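Local coordinates for porphyranase B (PDB 3JUU), which cleaves the sulfated red-algal polysaccharide porphyran at the (1->4) linkages between beta-D-galactopyranose and alpha-L-galactopyranose-6-sulfate, releasing mostly disaccharides, at residues A[57-63]-A[92-98]; A[120-124]-A[242-248]. All coordinates share one frame; numbering follows the deposited sequence.

Interaction 1. Residues A[57-63]-A[92-98]; sequences RAPGLFL and YTHGGGY
G60, L61 and F62 run parallel to H94, G95 and G96, with the short strand 60-62 approaching strand 92-98 to 4.2 Å between axes that cross at -40°. L61 serves as donor and acceptor in turn: its N bonds to H94 O, its O receives G96 N, and L63 N then reaches G96 O at 3.0 Å. Where the pairing begins, P59, which follows a cis peptide bond, has its O gripped by two successive amides, T93 N and H94 N. Beside this ladder the Y92 ring is sandwiched. A58 CB lies over one face, 3.9 Å from the Y92 ring centroid; L61 CG stands anti to the backbone N (chi1 -179°), which carries CD1 over the opposite face. The Y92 hydroxyl bonds to G56 O. Exchanging Y92 for an alanine would probably open a gap between A58 and L61 and leave G56 O without this partner. Farther along, Y98 CB rests over a face of the F62 ring, 3.9 Å from its centroid. F62 also meets W54 edge-to-face, and R57 forms a salt bridge with E243; all three partners W54, R57 and E243 probably bind substrate. A short parallel strand is thus laid beside the substrate cleft of a GH16 jelly-roll beta-sandwich.

Interaction 2. Residues A[120-124]-A[242-248]; sequences FMSST and VETYDWN
In the substrate cleft of this GH16 enzyme, S122 and E243 meet where neighbouring antiparallel strands, 122-128 and 237-242, adjoin loops. S122 N bonds to E243 O at 2.9 Å, with the donor lying in the carbonyl plane and an N-H...O angle of 164°. The serine hydroxyl works twice on the same residue: S122 OG accepts from E243 N at 2.9 Å and donates to E243 OE2 at 2.7 Å, meeting the carboxylate on its anti side. E243 CG lies between the backbone N and the carbonyl carbon (chi1 77°), and a bend at chi2 brings the carboxylate back to this hydroxyl. With S122 OG on OE2 and a salt bridge from R57 on OE1, the carboxylate, which probably binds substrate, is held at both oxygens and is likely to be restrained from turning; a glycerol, probably from the crystallisation liquor, also bonds to OE1. Y245 CE2 packs against S122 CB at 3.4 Å, and the Y245 hydroxyl bonds to E148, the probable proton donor. E243 CG and W247 CZ2 lie over opposite faces of the Y245 ring. On the loop side M121 and T244 lie side by side, T244 CG2 also touching F120 CE1 at 3.7 Å. A water that accepts from Y245 N sits 2.7 Å from F120 O and links the loop to the type I turn Y245-N248. All this is consistent with second-shell support in a glycosidase cleft, a serine positioning a carboxylate and a tyrosine contacting the probable acid.

Along the chain from the N terminus, interaction 1 comes first and closes the loop from 57-63 to 92-98, a stretch rich in strand. Interaction 2 opens only later and closes a much longer loop, from 120-124 to 242-248; the two therefore stand in series, neither nesting nor crossing. Their centres nevertheless lie 10 Å apart. Strand 237-242 brings them together, since it pairs with 90-101 along one edge and with 122-128 along the other, and V242 N probably bonds to G97 O. P59 CD and G60 N also pack on T244 OG1. Together, the contacts knit early, middle and late parts of the jelly roll around the substrate cleft.

Interaction 1. Residues A[57-63]-A[92-98]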
loop_
_atom_site.group_PDB
_atom_site.type_symbol
_atom_site.label_atom_id
_atom_site.label_comp_id
_atom_site.label_asym_id
_atom_site.label_seq_id
_atom_site.Cartn_x
_atom_site.Cartn_y
_atom_site.Cartn_z
ATOM N N ARG A 57 9.311 -10.720 0.896
ATOM C CA ARG A 57 9.798 -11.407 -0.291
ATOM C C ARG A 57 11.322 -11.392 -0.212
ATOM O O ARG A 57 11.928 -10.309 -0.104
ATOM C CB ARG A 57 9.335 -10.697 -1.566
ATOM C CG ARG A 57 9.819 -11.319 -2.890
ATOM C CD ARG A 57 9.198 -10.590 -4.108
ATOM N NE ARG A 57 7.710 -10.454 -4.039
ATOM C CZ ARG A 57 7.034 -9.363 -3.711
ATOM N NH1 ARG A 57 7.629 -8.197 -3.360
ATOM N NH2 ARG A 57 5.699 -9.396 -3.722
ATOM N N ALA A 58 11.959 -12.560 -0.351
ATOM C CA ALA A 58 13.432 -12.487 -0.220
ATOM C C ALA A 58 14.005 -11.591 -1.348
ATOM O O ALA A 58 13.567 -11.633 -2.486
ATOM C CB ALA A 58 14.064 -13.902 -0.252
ATOM N N PRO A 59 15.029 -10.793 -1.065
ATOM C CA PRO A 59 15.874 -10.823 0.139
ATOM C C PRO A 59 15.508 -9.744 1.190
ATOM O O PRO A 59 16.345 -9.466 2.060
ATOM C CB PRO A 59 17.270 -10.548 -0.449
ATOM C CG PRO A 59 16.975 -9.462 -1.548
ATOM C CD PRO A 59 15.567 -9.879 -2.121
ATOM N N GLY A 60 14.300 -9.157 1.125
ATOM C CA GLY A 60 13.901 -8.090 2.095
ATOM C C GLY A 60 12.966 -8.651 3.212
ATOM O O GLY A 60 11.809 -9.101 2.917
ATOM N N LEU A 61 13.448 -8.627 4.459
ATOM C CA LEU A 61 12.726 -9.237 5.554
ATOM C C LEU A 61 12.030 -8.096 6.285
ATOM O O LEU A 61 12.670 -7.075 6.659
ATOM C CB LEU A 61 13.736 -10.010 6.473
ATOM C CG LEU A 61 13.133 -10.760 7.692
ATOM C CD1 LEU A 61 12.400 -11.982 7.135
ATOM C CD2 LEU A 61 14.316 -11.227 8.652
ATOM N N PHE A 62 10.711 -8.263 6.576
ATOM C CA PHE A 62 10.001 -7.209 7.304
ATOM C C PHE A 62 10.373 -7.220 8.796
ATOM O O PHE A 62 10.208 -8.269 9.452
ATOM C CB PHE A 62 8.476 -7.490 7.237
ATOM C CG PHE A 62 7.944 -7.515 5.802
ATOM C CD1 PHE A 62 8.476 -6.604 4.882
ATOM C CD2 PHE A 62 6.887 -8.346 5.429
ATOM C CE1 PHE A 62 7.972 -6.553 3.503
ATOM C CE2 PHE A 62 6.362 -8.315 4.105
ATOM C CZ PHE A 62 6.922 -7.394 3.154
ATOM N N LEU A 63 10.953 -6.105 9.275
ATOM C CA LEU A 63 11.334 -6.035 10.691
ATOM C C LEU A 63 10.384 -5.153 11.443
ATOM O O LEU A 63 10.177 -4.018 11.052
ATOM C CB LEU A 63 12.752 -5.421 10.817
ATOM C CG LEU A 63 13.893 -6.139 10.033
ATOM C CD1 LEU A 63 15.277 -5.452 10.386
ATOM C CD2 LEU A 63 14.028 -7.635 10.351
ATOM N N TYR A 92 17.810 -13.740 3.241
ATOM C CA TYR A 92 17.436 -12.316 3.384
ATOM C C TYR A 92 18.677 -11.501 3.781
ATOM O O TYR A 92 19.445 -11.919 4.707
ATOM C CB TYR A 92 16.383 -12.222 4.459
ATOM C CG TYR A 92 15.036 -12.798 4.020
ATOM C CD1 TYR A 92 13.989 -11.951 3.556
ATOM C CD2 TYR A 92 14.779 -14.160 4.133
ATOM C CE1 TYR A 92 12.756 -12.499 3.135
ATOM C CE2 TYR A 92 13.551 -14.699 3.652
ATOM C CZ TYR A 92 12.554 -13.873 3.181
ATOM O OH TYR A 92 11.323 -14.456 2.750
ATOM N N THR A 93 18.869 -10.357 3.120
ATOM C CA THR A 93 20.031 -9.528 3.401
ATOM C C THR A 93 19.630 -8.143 3.777
ATOM O O THR A 93 20.453 -7.381 4.272
ATOM C CB THR A 93 20.899 -9.422 2.173
ATOM O OG1 THR A 93 20.078 -9.042 1.036
ATOM C CG2 THR A 93 21.545 -10.779 1.826
ATOM N N HIS A 94 18.350 -7.792 3.534
ATOM C CA HIS A 94 17.892 -6.392 3.779
ATOM C C HIS A 94 16.672 -6.390 4.691
ATOM O O HIS A 94 15.890 -7.396 4.729
ATOM C CB HIS A 94 17.502 -5.716 2.451
ATOM C CG HIS A 94 18.671 -5.407 1.556
ATOM N ND1 HIS A 94 19.425 -6.388 0.936
ATOM C CD2 HIS A 94 19.235 -4.221 1.206
ATOM C CE1 HIS A 94 20.363 -5.825 0.197
ATOM N NE2 HIS A 94 20.297 -4.505 0.387
ATOM N N GLY A 95 16.485 -5.275 5.422
ATOM C CA GLY A 95 15.272 -5.130 6.257
ATOM C C GLY A 95 14.296 -4.161 5.630
ATOM O O GLY A 95 14.705 -3.076 5.245
ATOM N N GLY A 96 13.014 -4.552 5.523
ATOM C CA GLY A 96 11.929 -3.587 5.154
ATOM C C GLY A 96 10.967 -3.588 6.300
ATOM O O GLY A 96 11.378 -3.737 7.479
ATOM N N GLY A 97 9.667 -3.351 6.024
ATOM C CA GLY A 97 8.732 -3.310 7.120
ATOM C C GLY A 97 7.332 -3.509 6.577
ATOM O O GLY A 97 7.051 -3.290 5.363
ATOM N N TYR A 98 6.455 -3.909 7.499
ATOM C CA TYR A 98 5.078 -4.309 7.123
ATOM C C TYR A 98 4.197 -3.731 8.179
ATOM O O TYR A 98 4.515 -3.839 9.415
ATOM C CB TYR A 98 4.992 -5.832 7.078
ATOM C CG TYR A 98 3.561 -6.437 7.031
ATOM C CD1 TYR A 98 3.082 -7.007 5.881
ATOM C CD2 TYR A 98 2.697 -6.360 8.165
ATOM C CE1 TYR A 98 1.801 -7.575 5.821
ATOM C CE2 TYR A 98 1.407 -6.927 8.113
ATOM C CZ TYR A 98 1.008 -7.548 6.935
ATOM O OH TYR A 98 -0.186 -8.152 6.837
#

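Interaction 2. Residues A[120-124]-A[242-248]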
loop_
_atom_site.group_PDB
_atom_site.type_symbol
_atom_site.label_atom_id
_atom_site.label_comp_id
_atom_site.label_asym_id
_atom_site.label_seq_id
_atom_site.Cartn_x
_atom_site.Cartn_y
_atom_site.Cartn_z
ATOM N N PHE A 120 16.030 1.263 -3.709
ATOM C CA PHE A 120 15.460 0.264 -4.649
ATOM C C PHE A 120 14.264 -0.522 -4.093
ATOM O O PHE A 120 13.622 -1.290 -4.884
ATOM C CB PHE A 120 16.597 -0.729 -5.058
ATOM C CG PHE A 120 16.932 -1.767 -3.992
ATOM C CD1 PHE A 120 16.523 -3.110 -4.162
ATOM C CD2 PHE A 120 17.711 -1.440 -2.873
ATOM C CE1 PHE A 120 16.791 -4.097 -3.214
ATOM C CE2 PHE A 120 18.047 -2.418 -1.929
ATOM C CZ PHE A 120 17.571 -3.769 -2.063
ATOM N N MET A 121 13.975 -0.386 -2.784
ATOM C CA MET A 121 12.847 -1.063 -2.110
ATOM C C MET A 121 11.574 -0.215 -2.240
ATOM O O MET A 121 11.631 0.917 -2.602
ATOM C CB MET A 121 13.190 -1.341 -0.617
ATOM C CG MET A 121 14.334 -2.358 -0.597
ATOM S SD MET A 121 14.918 -2.796 1.075
ATOM C CE MET A 121 13.449 -3.563 1.891
ATOM N N SER A 122 10.433 -0.873 -2.100
ATOM C CA SER A 122 9.158 -0.256 -2.416
ATOM C C SER A 122 8.660 0.736 -1.362
ATOM O O SER A 122 9.181 0.807 -0.187
ATOM C CB SER A 122 8.130 -1.404 -2.580
ATOM O OG SER A 122 7.730 -1.887 -1.284
ATOM N N SER A 123 7.663 1.528 -1.765
ATOM C CA SER A 123 6.830 2.290 -0.823
ATOM C C SER A 123 5.378 2.132 -1.281
ATOM O O SER A 123 5.117 2.449 -2.432
ATOM C CB SER A 123 7.181 3.765 -0.933
ATOM O OG SER A 123 8.513 3.989 -0.498
ATOM N N THR A 124 4.504 1.530 -0.452
ATOM C CA THR A 124 3.230 1.061 -0.972
ATOM C C THR A 124 2.089 1.377 -0.035
ATOM O O THR A 124 2.281 1.571 1.219
ATOM C CB THR A 124 3.252 -0.471 -1.218
ATOM O OG1 THR A 124 3.329 -1.175 0.041
ATOM C CG2 THR A 124 4.477 -0.908 -2.127
ATOM N N VAL A 242 7.073 -1.988 2.828
ATOM C CA VAL A 242 8.317 -1.568 2.168
ATOM C C VAL A 242 9.060 -2.890 1.968
ATOM O O VAL A 242 9.397 -3.574 2.952
ATOM C CB VAL A 242 9.136 -0.607 3.117
ATOM C CG1 VAL A 242 10.608 -0.437 2.548
ATOM C CG2 VAL A 242 8.427 0.773 3.220
ATOM N N GLU A 243 9.268 -3.292 0.712
ATOM C CA GLU A 243 9.678 -4.692 0.422
ATOM C C GLU A 243 10.757 -4.679 -0.667
ATOM O O GLU A 243 11.014 -3.615 -1.268
ATOM C CB GLU A 243 8.473 -5.449 -0.135
ATOM C CG GLU A 243 8.174 -5.117 -1.586
ATOM C CD GLU A 243 6.675 -5.045 -1.830
ATOM O OE1 GLU A 243 6.129 -6.063 -2.326
ATOM O OE2 GLU A 243 6.067 -3.987 -1.548
ATOM N N THR A 244 11.304 -5.846 -1.011
ATOM C CA THR A 244 12.077 -5.931 -2.287
ATOM C C THR A 244 11.128 -6.573 -3.338
ATOM O O THR A 244 10.392 -7.529 -3.044
ATOM C CB THR A 244 13.339 -6.825 -2.077
ATOM O OG1 THR A 244 12.903 -8.017 -1.386
ATOM C CG2 THR A 244 14.399 -6.072 -1.161
ATOM N N TYR A 245 11.161 -6.029 -4.535
ATOM C CA TYR A 245 10.524 -6.653 -5.692
ATOM C C TYR A 245 11.579 -7.417 -6.510
ATOM O O TYR A 245 12.674 -6.942 -6.685
ATOM C CB TYR A 245 10.059 -5.519 -6.613
ATOM C CG TYR A 245 8.892 -4.740 -6.109
ATOM C CD1 TYR A 245 7.688 -5.344 -5.819
ATOM C CD2 TYR A 245 8.979 -3.323 -6.040
ATOM C CE1 TYR A 245 6.527 -4.566 -5.460
ATOM C CE2 TYR A 245 7.858 -2.582 -5.717
ATOM C CZ TYR A 245 6.665 -3.202 -5.391
ATOM O OH TYR A 245 5.586 -2.386 -5.072
ATOM N N ASP A 246 11.231 -8.602 -7.021
ATOM C CA ASP A 246 12.192 -9.370 -7.834
ATOM C C ASP A 246 12.661 -8.618 -9.042
ATOM O O ASP A 246 13.794 -8.838 -9.534
ATOM C CB ASP A 246 11.491 -10.656 -8.309
ATOM C CG ASP A 246 11.375 -11.708 -7.182
ATOM O OD1 ASP A 246 11.864 -11.511 -6.027
ATOM O OD2 ASP A 246 10.745 -12.713 -7.447
ATOM N N TRP A 247 11.818 -7.702 -9.561
ATOM C CA TRP A 247 12.162 -7.052 -10.812
ATOM C C TRP A 247 12.976 -5.791 -10.599
ATOM O O TRP A 247 13.354 -5.138 -11.581
ATOM C CB TRP A 247 10.865 -6.732 -11.624
ATOM C CG TRP A 247 9.794 -6.163 -10.764
ATOM C CD1 TRP A 247 8.793 -6.834 -10.150
ATOM C CD2 TRP A 247 9.591 -4.768 -10.457
ATOM N NE1 TRP A 247 7.990 -5.967 -9.474
ATOM C CE2 TRP A 247 8.433 -4.693 -9.660
ATOM C CE3 TRP A 247 10.284 -3.618 -10.764
ATOM C CZ2 TRP A 247 7.940 -3.491 -9.148
ATOM C CZ3 TRP A 247 9.790 -2.379 -10.246
ATOM C CH2 TRP A 247 8.634 -2.349 -9.461
ATOM N N ASN A 248 13.221 -5.439 -9.315
ATOM C CA ASN A 248 14.070 -4.294 -9.003
ATOM C C ASN A 248 15.183 -4.769 -8.025
ATOM O O ASN A 248 15.063 -4.606 -6.781
ATOM C CB ASN A 248 13.226 -3.145 -8.394
ATOM C CG ASN A 248 13.849 -1.770 -8.653
ATOM O OD1 ASN A 248 14.034 -0.989 -7.706
ATOM N ND2 ASN A 248 14.257 -1.495 -9.932
HETATM O O HOH W 1 13.130 -3.973 -4.927
#